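Local coordinates for protein NADPH-flavin oxidoreductase (Vibrio parahaemolyticus serotype O3:K6, PDB 5UU6) that binds flavin mononucleotide and probably uses NADPH to reduce flavins or nitro compounds, at residues 58-63 against 74-79; 80-85 against 156-161; 84-89 against 104-109; 96-101 against 238-243; 134-139 against 152-157. All coordinates share one frame; numbering follows the deposited sequence.

Contact 1 of 5, residues 58-63 against 74-79; sequences EKRSQL and ESAAEF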
# COMPACT_ATOMS: atom_id res chain seq x y z
N GLU A 58 -26.97 -4.20 9.71
CA GLU A 58 -26.63 -4.11 11.14
C GLU A 58 -25.12 -4.09 11.36
O GLU A 58 -24.62 -3.35 12.22
CB GLU A 58 -27.26 -5.26 11.91
N LYS A 59 -24.36 -4.91 10.62
CA LYS A 59 -22.90 -4.85 10.72
C LYS A 59 -22.38 -3.52 10.20
O LYS A 59 -21.43 -2.96 10.75
CB LYS A 59 -22.25 -6.00 9.96
CG LYS A 59 -22.53 -7.38 10.52
CD LYS A 59 -21.67 -8.39 9.79
CE LYS A 59 -21.48 -9.66 10.56
NZ LYS A 59 -20.19 -10.29 10.21
N ARG A 60 -22.97 -3.01 9.13
CA ARG A 60 -22.61 -1.68 8.66
C ARG A 60 -22.79 -0.64 9.76
O ARG A 60 -21.90 0.19 9.99
CB ARG A 60 -23.47 -1.33 7.42
CG ARG A 60 -22.77 -0.40 6.46
CD ARG A 60 -21.54 -1.02 5.75
NE ARG A 60 -21.89 -1.46 4.39
CZ ARG A 60 -22.27 -0.63 3.41
NH1 ARG A 60 -22.32 0.69 3.61
NH2 ARG A 60 -22.57 -1.13 2.22
N SER A 61 -23.91 -0.71 10.49
CA SER A 61 -24.13 0.20 11.61
C SER A 61 -23.05 0.05 12.67
O SER A 61 -22.49 1.03 13.16
CB SER A 61 -25.50 -0.07 12.24
OG SER A 61 -25.84 1.04 13.02
N GLN A 62 -22.77 -1.20 13.06
CA GLN A 62 -21.74 -1.46 14.06
C GLN A 62 -20.39 -0.93 13.59
O GLN A 62 -19.67 -0.27 14.35
CB GLN A 62 -21.66 -2.96 14.34
CG GLN A 62 -22.77 -3.44 15.26
CD GLN A 62 -22.62 -2.89 16.67
OE1 GLN A 62 -21.79 -3.38 17.44
NE2 GLN A 62 -23.40 -1.86 17.00
N LEU A 63 -20.05 -1.20 12.33
CA LEU A 63 -18.75 -0.77 11.81
C LEU A 63 -18.67 0.75 11.80
O LEU A 63 -17.61 1.33 12.08
CB LEU A 63 -18.52 -1.34 10.41
CG LEU A 63 -18.20 -2.85 10.41
CD1 LEU A 63 -18.36 -3.45 9.04
CD2 LEU A 63 -16.78 -3.12 10.95
N GLU A 74 -21.88 3.76 6.88
CA GLU A 74 -23.21 3.17 6.80
C GLU A 74 -23.92 3.58 5.51
O GLU A 74 -24.62 2.78 4.90
CB GLU A 74 -24.01 3.58 8.06
CG GLU A 74 -25.37 2.94 8.20
CD GLU A 74 -25.95 3.04 9.62
OE1 GLU A 74 -25.39 3.79 10.46
OE2 GLU A 74 -26.97 2.35 9.89
N SER A 75 -23.71 4.81 5.06
CA SER A 75 -24.38 5.30 3.88
C SER A 75 -23.67 4.95 2.58
O SER A 75 -24.28 5.07 1.52
CB SER A 75 -24.56 6.82 3.98
OG SER A 75 -23.33 7.47 3.75
N ALA A 76 -22.43 4.49 2.60
CA ALA A 76 -21.80 4.16 1.32
C ALA A 76 -22.52 3.00 0.63
O ALA A 76 -23.05 2.10 1.28
CB ALA A 76 -20.33 3.79 1.49
N ALA A 77 -22.49 3.03 -0.71
CA ALA A 77 -23.06 1.94 -1.49
C ALA A 77 -22.38 0.62 -1.16
O ALA A 77 -23.05 -0.40 -0.97
CB ALA A 77 -22.93 2.25 -2.98
N GLU A 78 -21.04 0.62 -1.07
CA GLU A 78 -20.33 -0.59 -0.70
C GLU A 78 -19.26 -0.25 0.32
O GLU A 78 -18.73 0.87 0.35
CB GLU A 78 -19.75 -1.30 -1.94
CG GLU A 78 -20.87 -1.68 -2.94
CD GLU A 78 -21.38 -3.08 -2.68
OE1 GLU A 78 -22.47 -3.43 -3.20
OE2 GLU A 78 -20.71 -3.84 -1.94
N PHE A 79 -18.98 -1.21 1.19
CA PHE A 79 -17.97 -1.07 2.23
C PHE A 79 -17.11 -2.31 2.25
O PHE A 79 -17.60 -3.42 2.50
CB PHE A 79 -18.59 -0.84 3.61
CG PHE A 79 -17.56 -0.53 4.68
CD1 PHE A 79 -16.81 0.63 4.59
CD2 PHE A 79 -17.33 -1.39 5.71
CE1 PHE A 79 -15.86 0.95 5.54
CE2 PHE A 79 -16.38 -1.08 6.69
CZ PHE A 79 -15.65 0.09 6.59
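R60 on helix 57-66 reaches into the turn where helix 72-75 ends and strand 78-85 begins. It binds backbone carbonyls there rather than a carboxylate. NH1 gives a nearly straight hydrogen bond to A76 O, 2.8 Å away with an N-H...O angle of 168°. A76 O lies in the guanidinium plane. NH2 adds two weak bonds, to A76 O and, at 3.3 Å, to A77 O. The side chain leaves with CG anti to the backbone N (chi1 -150°), which lays CG along the backbone of E74. Bends at chi2 and chi3 then turn the guanidinium so that one face meets F79. R60 NE is 3.4 Å from F79 CB, which sits over the rim of that face.

The turn enters the central antiparallel sheet of the nitroreductase fold through a classic beta bulge. In it A77 and E78 both face L160. Two more carbonyls complete the grip on the arginine: V73 O takes NH1, and V54 O takes NE. The carboxylate of E78 is instead paired with R53.

One turn further along the helix, L63 CD1 rests 3.9 Å from F79 CE2. The side chain of F79 lies about 8 Å from a bound FMN. The extended E74 side chain, which is exposed, passes S61. S61 OG and E74 OE2 stay 3.6 Å apart.

Contact 2 of 5, residues 80-85 against 156-161; sequences LVFCID and FGMCLG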
# COMPACT_ATOMS: atom_id res chain seq x y z
N LEU A 80 -15.81 -2.11 2.02
CA LEU A 80 -14.84 -3.17 1.86
C LEU A 80 -13.89 -3.06 3.04
O LEU A 80 -13.49 -1.95 3.41
CB LEU A 80 -14.09 -3.00 0.54
CG LEU A 80 -14.89 -2.99 -0.79
CD1 LEU A 80 -13.87 -3.14 -1.93
CD2 LEU A 80 -15.89 -4.11 -0.84
N VAL A 81 -13.56 -4.18 3.67
CA VAL A 81 -12.60 -4.18 4.79
C VAL A 81 -11.39 -4.98 4.34
O VAL A 81 -11.50 -6.19 4.06
CB VAL A 81 -13.21 -4.76 6.07
CG1 VAL A 81 -12.16 -4.75 7.21
CG2 VAL A 81 -14.48 -4.03 6.47
N PHE A 82 -10.23 -4.32 4.27
CA PHE A 82 -9.01 -4.97 3.80
C PHE A 82 -8.26 -5.58 4.99
O PHE A 82 -8.06 -4.91 6.00
CB PHE A 82 -8.11 -3.96 3.06
CG PHE A 82 -8.65 -3.57 1.70
CD1 PHE A 82 -9.68 -2.63 1.58
CD2 PHE A 82 -8.19 -4.20 0.55
CE1 PHE A 82 -10.19 -2.28 0.32
CE2 PHE A 82 -8.73 -3.87 -0.70
CZ PHE A 82 -9.72 -2.90 -0.81
N CYS A 83 -7.84 -6.84 4.84
CA CYS A 83 -7.22 -7.60 5.90
C CYS A 83 -5.95 -8.27 5.42
O CYS A 83 -5.90 -8.79 4.31
CB CYS A 83 -8.15 -8.73 6.41
SG CYS A 83 -9.83 -8.14 6.79
N ILE A 84 -4.94 -8.32 6.30
CA ILE A 84 -3.83 -9.26 6.12
C ILE A 84 -4.34 -10.69 6.28
O ILE A 84 -5.10 -11.00 7.22
CB ILE A 84 -2.74 -8.97 7.16
CG1 ILE A 84 -2.18 -7.58 6.93
CG2 ILE A 84 -1.64 -10.04 7.09
CD1 ILE A 84 -1.21 -7.17 8.06
N ASP A 85 -3.91 -11.59 5.40
CA ASP A 85 -4.38 -12.97 5.46
C ASP A 85 -3.21 -13.92 5.25
O ASP A 85 -2.74 -14.09 4.12
CB ASP A 85 -5.49 -13.23 4.43
CG ASP A 85 -6.22 -14.57 4.65
OD1 ASP A 85 -5.63 -15.51 5.24
OD2 ASP A 85 -7.38 -14.70 4.19
N PHE A 156 -7.73 -1.62 7.21
CA PHE A 156 -8.54 -0.42 6.98
C PHE A 156 -9.75 -0.81 6.14
O PHE A 156 -9.79 -1.86 5.49
CB PHE A 156 -7.75 0.69 6.26
CG PHE A 156 -7.14 0.22 4.97
CD1 PHE A 156 -7.88 0.25 3.79
CD2 PHE A 156 -5.86 -0.36 4.95
CE1 PHE A 156 -7.34 -0.25 2.58
CE2 PHE A 156 -5.31 -0.86 3.74
CZ PHE A 156 -6.06 -0.80 2.56
N GLY A 157 -10.73 0.08 6.13
CA GLY A 157 -11.89 -0.09 5.29
C GLY A 157 -11.85 0.89 4.14
O GLY A 157 -10.93 1.68 3.96
N MSE A 158 -12.88 0.80 3.33
CA MSE A 158 -12.97 1.60 2.13
C MSE A 158 -14.45 1.78 1.79
O MSE A 158 -15.16 0.79 1.59
CB MSE A 158 -12.26 0.95 0.98
CG MSE A 158 -12.45 1.80 -0.26
SE MSE A 158 -11.29 1.38 -1.77
CE MSE A 158 -11.82 -0.41 -2.10
N CYS A 159 -14.92 3.03 1.77
CA CYS A 159 -16.28 3.33 1.28
C CYS A 159 -16.22 3.61 -0.21
O CYS A 159 -15.26 4.20 -0.70
CB CYS A 159 -16.90 4.56 1.97
SG CYS A 159 -16.91 4.58 3.78
N LEU A 160 -17.25 3.17 -0.93
CA LEU A 160 -17.44 3.48 -2.33
C LEU A 160 -18.90 3.80 -2.59
O LEU A 160 -19.80 3.22 -1.97
CB LEU A 160 -17.02 2.32 -3.25
CG LEU A 160 -15.62 1.77 -3.05
CD1 LEU A 160 -15.44 0.38 -3.65
CD2 LEU A 160 -14.74 2.72 -3.79
N GLY A 161 -19.12 4.71 -3.54
CA GLY A 161 -20.48 5.06 -3.90
C GLY A 161 -20.47 6.14 -4.95
O GLY A 161 -19.41 6.57 -5.42
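F82 and F156 face each other as a hydrogen-bonded pair of two antiparallel strands in the middle of the nitroreductase sheet. F82 N donates to F156 O over 2.8 Å. Two residue pairs along, L80 N donates to M158 O, and the return bond from M158 N to L80 O is weak. V81 and G157, between them, form a non-hydrogen-bonded pair.

From F82, CB stands over one face of the F156 ring, 4.0 Å from its centroid, in a CH-pi contact. CG lies near F156 CE1 and CZ. CD1 comes to 3.5 Å from F156 CE1. The two ring planes are 22° apart but slid apart, so that they barely overlap. At the outer end, CE1 and CZ both meet the methyl CE of M158, a selenomethionine; the distance from F82 CE1 to M158 CE is 3.5 Å. That methyl lies in the plane of the F82 ring, at its edge.

F156 reaches this place from the crowded position between its own N and carbonyl carbon (chi1 55°). Its ring also meets that of Y131, and its side chain lies about 5 Å from a bound FMN. M158 is extended until chi3, where its chain turns. There CE presses on L80 CD1 at 3.4 Å, tighter than usual for two methyl carbons.

Contact 3 of 5, residues 84-89 against 104-109; sequences IDYQRH and MLIGAV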
# COMPACT_ATOMS: atom_id res chain seq x y z
N ILE A 84 -4.94 -8.32 6.30
CA ILE A 84 -3.83 -9.26 6.12
C ILE A 84 -4.34 -10.69 6.28
O ILE A 84 -5.10 -11.00 7.22
CB ILE A 84 -2.74 -8.97 7.16
CG1 ILE A 84 -2.18 -7.58 6.93
CG2 ILE A 84 -1.64 -10.04 7.09
CD1 ILE A 84 -1.21 -7.17 8.06
N ASP A 85 -3.91 -11.59 5.40
CA ASP A 85 -4.38 -12.97 5.46
C ASP A 85 -3.21 -13.92 5.25
O ASP A 85 -2.74 -14.09 4.12
CB ASP A 85 -5.49 -13.23 4.43
CG ASP A 85 -6.22 -14.57 4.65
OD1 ASP A 85 -5.63 -15.51 5.24
OD2 ASP A 85 -7.38 -14.70 4.19
N TYR A 86 -2.71 -14.50 6.35
CA TYR A 86 -1.86 -15.69 6.31
C TYR A 86 -2.62 -16.95 6.73
O TYR A 86 -2.01 -18.00 6.95
CB TYR A 86 -0.60 -15.48 7.17
CG TYR A 86 0.30 -14.43 6.53
CD1 TYR A 86 1.14 -14.77 5.51
CD2 TYR A 86 0.25 -13.09 6.95
CE1 TYR A 86 1.95 -13.81 4.90
CE2 TYR A 86 1.04 -12.11 6.33
CZ TYR A 86 1.89 -12.48 5.32
OH TYR A 86 2.69 -11.53 4.69
N GLN A 87 -3.94 -16.85 6.87
CA GLN A 87 -4.71 -18.03 7.24
C GLN A 87 -4.92 -18.96 6.05
O GLN A 87 -4.94 -20.18 6.23
CB GLN A 87 -6.04 -17.64 7.87
CG GLN A 87 -6.92 -18.85 8.29
CD GLN A 87 -6.20 -19.90 9.13
OE1 GLN A 87 -6.13 -21.05 8.75
NE2 GLN A 87 -5.68 -19.50 10.29
N ARG A 88 -5.09 -18.43 4.83
CA ARG A 88 -5.13 -19.31 3.66
C ARG A 88 -3.88 -20.19 3.62
O ARG A 88 -3.97 -21.41 3.43
CB ARG A 88 -5.24 -18.51 2.37
CG ARG A 88 -6.62 -17.95 2.07
CD ARG A 88 -6.71 -17.51 0.62
NE ARG A 88 -5.82 -16.38 0.32
CZ ARG A 88 -6.22 -15.11 0.33
NH1 ARG A 88 -7.49 -14.82 0.60
NH2 ARG A 88 -5.36 -14.13 0.04
N HIS A 89 -2.71 -19.58 3.85
CA HIS A 89 -1.47 -20.34 3.82
C HIS A 89 -1.43 -21.38 4.94
O HIS A 89 -1.04 -22.53 4.71
CB HIS A 89 -0.27 -19.39 3.89
CG HIS A 89 -0.39 -18.23 2.95
ND1 HIS A 89 -1.17 -17.12 3.22
CD2 HIS A 89 0.15 -18.02 1.72
CE1 HIS A 89 -1.09 -16.28 2.21
NE2 HIS A 89 -0.29 -16.80 1.29
N MSE A 104 3.93 -8.78 8.37
CA MSE A 104 2.95 -7.76 8.57
C MSE A 104 3.28 -6.61 7.63
O MSE A 104 2.41 -6.00 7.03
CB MSE A 104 2.92 -7.30 10.03
CG MSE A 104 1.77 -6.35 10.29
SE MSE A 104 2.46 -4.51 10.05
CE MSE A 104 2.97 -4.45 11.96
N LEU A 105 4.57 -6.33 7.50
CA LEU A 105 5.02 -5.30 6.58
C LEU A 105 4.56 -5.60 5.14
O LEU A 105 3.94 -4.75 4.51
CB LEU A 105 6.54 -5.19 6.65
CG LEU A 105 7.22 -3.97 6.05
CD1 LEU A 105 8.61 -3.87 6.70
CD2 LEU A 105 7.30 -4.06 4.49
N ILE A 106 4.83 -6.80 4.64
CA ILE A 106 4.32 -7.26 3.33
C ILE A 106 2.81 -7.16 3.24
O ILE A 106 2.26 -6.71 2.22
CB ILE A 106 4.79 -8.71 3.06
CG1 ILE A 106 6.26 -8.72 2.68
CG2 ILE A 106 3.93 -9.43 1.97
CD1 ILE A 106 6.87 -10.13 2.86
N GLY A 107 2.11 -7.66 4.26
CA GLY A 107 0.64 -7.57 4.27
C GLY A 107 0.15 -6.14 4.14
O GLY A 107 -0.79 -5.85 3.39
N ALA A 108 0.83 -5.21 4.83
CA ALA A 108 0.35 -3.83 4.83
C ALA A 108 0.62 -3.17 3.49
O ALA A 108 -0.26 -2.51 2.93
CB ALA A 108 1.01 -3.03 5.96
N VAL A 109 1.85 -3.30 2.97
CA VAL A 109 2.17 -2.72 1.66
C VAL A 109 1.23 -3.28 0.60
O VAL A 109 0.62 -2.52 -0.19
CB VAL A 109 3.64 -2.99 1.30
CG1 VAL A 109 3.88 -2.79 -0.18
CG2 VAL A 109 4.56 -2.15 2.13
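I84 lies directly on the backbone of a helix at G107, and no hydrogen bond crosses between 84-89 and 104-109. With no side chain at G107, strand and helix come close: I84 CA and G107 CA are 5.1 Å apart. I84 CG1 rests 3.9 Å from G107 CA. Its CG1 is anti to the carbonyl carbon (chi1 -63°), and the chain runs on extended. CD1 therefore reaches along the helix to M104, a selenomethionine, and stops 3.8 Å from its CG.

Y86 adds the second touch. Its side chain crosses that of I106 at about a right angle, and Y86 OH comes within 3.7 Å of I106 CG2. The hydroxyl itself is hydrogen-bonded to L103 O, one turn earlier on the same helix.

The contact joins the end of strand 78-85 to helix 101-124, the long central helix of the nitroreductase dimer. The helix also meets the second subunit, where A108 packs on A108 of that chain. V109 touches FMN.

Beyond I84 the chain turns into helix 87-92 through an Asx motif, with Y86 at the N-cap position. D85 OD1 accepts from R88 N at 3.0 Å on its syn side, tilted 29° from the carboxylate plane, and more weakly from Q87 N. D85 OD2 is hydrogen-bonded to S50 OG and to Y184 OH of the second subunit. R88 NH1 lies 3.6 Å from D85 OD2, but the oxygen sits well off the guanidinium plane, so only the charges attract.

Contact 4 of 5, residues 96-101 against 238-243; sequences VQADFT and KGLAKK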
# COMPACT_ATOMS: atom_id res chain seq x y z
N VAL A 96 3.31 -23.22 8.40
CA VAL A 96 3.69 -21.87 8.03
C VAL A 96 4.00 -21.04 9.28
O VAL A 96 3.36 -21.20 10.33
CB VAL A 96 2.58 -21.25 7.17
CG1 VAL A 96 2.66 -19.75 7.21
CG2 VAL A 96 2.61 -21.83 5.72
N GLN A 97 5.00 -20.18 9.19
CA GLN A 97 5.39 -19.27 10.26
C GLN A 97 4.96 -17.86 9.84
O GLN A 97 5.62 -17.21 9.02
CB GLN A 97 6.90 -19.34 10.49
CG GLN A 97 7.39 -20.62 11.23
CD GLN A 97 8.83 -20.46 11.66
OE1 GLN A 97 9.74 -21.03 11.04
NE2 GLN A 97 9.06 -19.63 12.68
N ALA A 98 3.85 -17.39 10.42
CA ALA A 98 3.23 -16.14 10.02
C ALA A 98 3.48 -15.00 11.00
O ALA A 98 2.95 -13.90 10.79
CB ALA A 98 1.72 -16.33 9.85
N ASP A 99 4.28 -15.21 12.05
CA ASP A 99 4.42 -14.23 13.11
C ASP A 99 5.64 -13.30 12.95
O ASP A 99 5.91 -12.50 13.85
CB ASP A 99 4.45 -14.92 14.48
CG ASP A 99 5.43 -16.10 14.55
OD1 ASP A 99 5.93 -16.58 13.52
OD2 ASP A 99 5.69 -16.55 15.68
N PHE A 100 6.32 -13.32 11.82
CA PHE A 100 7.42 -12.39 11.60
C PHE A 100 6.92 -10.99 11.23
O PHE A 100 5.99 -10.84 10.44
CB PHE A 100 8.33 -12.94 10.49
CG PHE A 100 9.14 -14.11 10.95
CD1 PHE A 100 10.28 -13.89 11.74
CD2 PHE A 100 8.74 -15.42 10.68
CE1 PHE A 100 11.04 -14.94 12.23
CE2 PHE A 100 9.49 -16.50 11.19
CZ PHE A 100 10.66 -16.25 11.97
N THR A 101 7.58 -9.96 11.78
CA THR A 101 7.22 -8.56 11.45
C THR A 101 7.31 -8.27 9.94
O THR A 101 6.48 -7.51 9.39
CB THR A 101 8.14 -7.58 12.20
OG1 THR A 101 7.91 -7.71 13.62
CG2 THR A 101 7.82 -6.15 11.80
N LYS A 238 -3.61 -11.99 17.15
CA LYS A 238 -3.98 -12.76 15.97
C LYS A 238 -2.83 -13.63 15.44
O LYS A 238 -2.96 -14.25 14.38
CB LYS A 238 -4.46 -11.83 14.83
CG LYS A 238 -5.53 -10.80 15.19
CD LYS A 238 -6.83 -11.44 15.82
CE LYS A 238 -7.47 -12.56 14.97
NZ LYS A 238 -7.92 -12.05 13.64
N GLY A 239 -1.71 -13.67 16.16
CA GLY A 239 -0.54 -14.44 15.73
C GLY A 239 0.46 -13.69 14.86
O GLY A 239 1.38 -14.32 14.34
N LEU A 240 0.33 -12.38 14.70
CA LEU A 240 1.17 -11.65 13.76
C LEU A 240 2.11 -10.70 14.48
O LEU A 240 1.80 -10.20 15.55
CB LEU A 240 0.31 -10.84 12.75
CG LEU A 240 -0.79 -11.60 12.01
CD1 LEU A 240 -1.74 -10.64 11.35
CD2 LEU A 240 -0.20 -12.58 10.97
N ALA A 241 3.24 -10.40 13.83
CA ALA A 241 4.13 -9.32 14.24
C ALA A 241 4.71 -9.56 15.63
O ALA A 241 4.86 -8.61 16.41
CB ALA A 241 3.42 -7.96 14.21
N LYS A 242 5.00 -10.83 15.97
CA LYS A 242 5.49 -11.18 17.31
C LYS A 242 7.00 -11.24 17.40
O LYS A 242 7.52 -11.47 18.50
CB LYS A 242 4.93 -12.52 17.80
CG LYS A 242 3.42 -12.59 17.84
CD LYS A 242 2.88 -13.96 18.30
CE LYS A 242 3.77 -15.12 17.88
NZ LYS A 242 3.07 -16.46 17.91
N LYS A 243 7.72 -11.01 16.30
CA LYS A 243 9.18 -11.07 16.32
C LYS A 243 9.82 -10.48 15.03
O LYS A 243 9.14 -10.08 14.09
CB LYS A 243 9.62 -12.50 16.51
CG LYS A 243 8.99 -13.48 15.55
CD LYS A 243 9.70 -14.82 15.64
CE LYS A 243 8.73 -15.97 15.61
NZ LYS A 243 9.31 -17.23 15.06
OXT LYS A 243 11.06 -10.42 14.90
O HOH W 1 3.45 -11.29 11.23
O HOH W 2 6.32 -6.52 15.64
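T101 and K243 make the tight end of this contact. One oxygen of the C-terminal carboxylate, K243 O, takes two bonds from one residue. T101 N donates to it over 2.8 Å. T101 OG1 donates over 2.7 Å, from above the carboxylate plane. The same hydroxyl accepts from a water that also donates to A241 O. Next to it, D99 O accepts from K242 N at 2.8 Å and weakly from K243 N. A second water bridges the segments: it donates to A98 O and F100 O and accepts from A241 N. L240 CD2 lies 3.4 Å from A98 O.

Only the lysine amino groups are held more loosely. D99 places CG between its backbone N and carbonyl carbon (chi1 49°), and its carboxylate comes between two lysine tips. D99 OD2 pairs with K242 NZ at 3.4 Å. Its second salt bridge, to K243 NZ, is long at 3.7 Å. K242 is exposed, and its chain bends at chi3 toward the aspartate. K243 runs over one face of the F100 ring, with CE above the rim and NZ 3.5 Å from F100 CZ.

G239 ends helix 231-237 in a Schellman motif, with positive phi. On the other side, 96-101 leads into helix 101-124, whose amino end would probably help to stabilise the carboxylate. A98 packs on Y86, just beyond strand 78-85. V96 and T101 pack on L223 and L232 of the second subunit.

Contact 5 of 5, residues 134-139 against 152-157; sequences GLRNNA and TAILFG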
# COMPACT_ATOMS: atom_id res chain seq x y z
N GLY A 134 -10.11 4.32 10.44
CA GLY A 134 -10.72 4.52 11.75
C GLY A 134 -11.19 3.24 12.40
O GLY A 134 -11.32 3.19 13.64
N LEU A 135 -11.42 2.20 11.59
CA LEU A 135 -11.72 0.86 12.10
C LEU A 135 -10.70 0.39 13.13
O LEU A 135 -11.05 -0.32 14.08
CB LEU A 135 -11.74 -0.13 10.94
CG LEU A 135 -12.86 0.03 9.93
CD1 LEU A 135 -12.79 -1.17 9.02
CD2 LEU A 135 -14.19 0.11 10.68
N ARG A 136 -9.43 0.75 12.95
CA ARG A 136 -8.38 0.41 13.91
C ARG A 136 -8.55 1.05 15.28
O ARG A 136 -7.89 0.61 16.20
CB ARG A 136 -7.00 0.78 13.34
CG ARG A 136 -6.70 0.10 11.99
CD ARG A 136 -5.20 -0.05 11.77
NE ARG A 136 -4.57 1.26 11.71
CZ ARG A 136 -4.48 2.01 10.61
NH1 ARG A 136 -4.98 1.58 9.45
NH2 ARG A 136 -3.88 3.18 10.66
N ASN A 137 -9.43 2.06 15.45
CA ASN A 137 -9.75 2.52 16.80
C ASN A 137 -10.21 1.38 17.69
O ASN A 137 -9.97 1.37 18.90
CB ASN A 137 -10.87 3.57 16.79
CG ASN A 137 -10.46 4.87 16.12
OD1 ASN A 137 -9.28 5.23 16.10
ND2 ASN A 137 -11.44 5.58 15.56
N ASN A 138 -10.95 0.44 17.11
CA ASN A 138 -11.57 -0.67 17.81
C ASN A 138 -11.26 -1.98 17.08
O ASN A 138 -12.14 -2.81 16.84
CB ASN A 138 -13.07 -0.39 17.89
CG ASN A 138 -13.37 0.81 18.78
OD1 ASN A 138 -13.29 0.71 19.98
ND2 ASN A 138 -13.70 1.95 18.17
N ALA A 139 -9.98 -2.18 16.75
CA ALA A 139 -9.59 -3.29 15.87
C ALA A 139 -10.12 -4.62 16.39
O ALA A 139 -10.77 -5.38 15.65
CB ALA A 139 -8.07 -3.31 15.73
N THR A 152 -4.95 -13.57 10.58
CA THR A 152 -5.53 -12.48 9.80
C THR A 152 -5.73 -11.28 10.72
O THR A 152 -5.83 -11.44 11.94
CB THR A 152 -6.88 -12.88 9.16
OG1 THR A 152 -7.86 -13.06 10.19
CG2 THR A 152 -6.76 -14.17 8.44
N ALA A 153 -5.81 -10.09 10.14
CA ALA A 153 -5.98 -8.86 10.91
C ALA A 153 -6.55 -7.76 10.02
O ALA A 153 -6.11 -7.62 8.89
CB ALA A 153 -4.65 -8.37 11.51
N ILE A 154 -7.52 -6.98 10.53
CA ILE A 154 -8.01 -5.85 9.73
C ILE A 154 -6.92 -4.79 9.68
O ILE A 154 -6.10 -4.66 10.59
CB ILE A 154 -9.31 -5.24 10.26
CG1 ILE A 154 -9.05 -4.64 11.63
CG2 ILE A 154 -10.46 -6.27 10.28
CD1 ILE A 154 -9.52 -3.19 11.80
N LEU A 155 -6.89 -4.06 8.58
CA LEU A 155 -6.01 -2.90 8.40
C LEU A 155 -6.79 -1.63 8.16
O LEU A 155 -6.53 -0.63 8.84
CB LEU A 155 -5.07 -3.13 7.21
CG LEU A 155 -4.00 -4.17 7.43
CD1 LEU A 155 -3.08 -4.12 6.21
CD2 LEU A 155 -3.23 -3.88 8.75
N PHE A 156 -7.73 -1.62 7.21
CA PHE A 156 -8.54 -0.42 6.98
C PHE A 156 -9.75 -0.81 6.14
O PHE A 156 -9.79 -1.86 5.49
CB PHE A 156 -7.75 0.69 6.26
CG PHE A 156 -7.14 0.22 4.97
CD1 PHE A 156 -7.88 0.25 3.79
CD2 PHE A 156 -5.86 -0.36 4.95
CE1 PHE A 156 -7.34 -0.25 2.58
CE2 PHE A 156 -5.31 -0.86 3.74
CZ PHE A 156 -6.06 -0.80 2.56
N GLY A 157 -10.73 0.08 6.13
CA GLY A 157 -11.89 -0.09 5.29
C GLY A 157 -11.85 0.89 4.14
O GLY A 157 -10.93 1.68 3.96
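R136 grips L155 through one hydrogen bond, from NH1 to L155 O, 2.8 Å long with an N-H...O angle of 160°. The oxygen lies in the guanidinium plane. The chain folds round it: R136 CG is 3.2 Å from L155 O, CD is nearly as close, and the bend at chi3 (-63°) brings NH1 back to the same atom. Beside this bond the contact is apolar. I154 CD1 wedges between the turn and the helix that follows, 3.9 Å from L135 CB and 4.2 Å from A139 CB. L135 CD1 touches the strand further on, at 3.8 Å from G157 N, where glycine has no side chain.

The next shell explains why L155 O is available. L155 and F156 both face F82 in a classic beta bulge of strand 152-161. L155 N and F156 O bond to strand 78-85, while L155 O turns away from it toward the arginine. On the other side, the 3-10 turn 134-137 is tied by its own bond from N137 N to G134 O.

This turn follows strand 128-132 and carries part of the flavin site: G134 N makes a weak hydrogen bond to O4 of FMN. R136 NE forms a salt bridge with E102 of the second subunit. A neutral carbonyl cannot balance the arginine charge, so E102 of that subunit probably offsets it, the more so with the like charge of R228 close by.

Overall arrangement
Contacts 1, 2, 3 and 5 are buried; contact 4 is only partly buried and lies farthest from the chain's centre. Contact 2 pairs strands 78-85 and 152-161, one or other of which contacts 1, 3 and 5 also use. Contact 1 joins the start of the first strand to helix 57-66, contact 3 its end to helix 101-124, and contact 5 ties 134-139 to the second. Contacts 2 and 5 share F156 and G157; contacts 2 and 3 share I84 and D85. Chemistry changes with place. Aromatic and methyl packing dominates contact 2, and contact 3 is apolar across its segments. In contacts 1 and 5 an arginine binds main-chain carbonyls. Contact 4 brings in waters and lysine salt bridges.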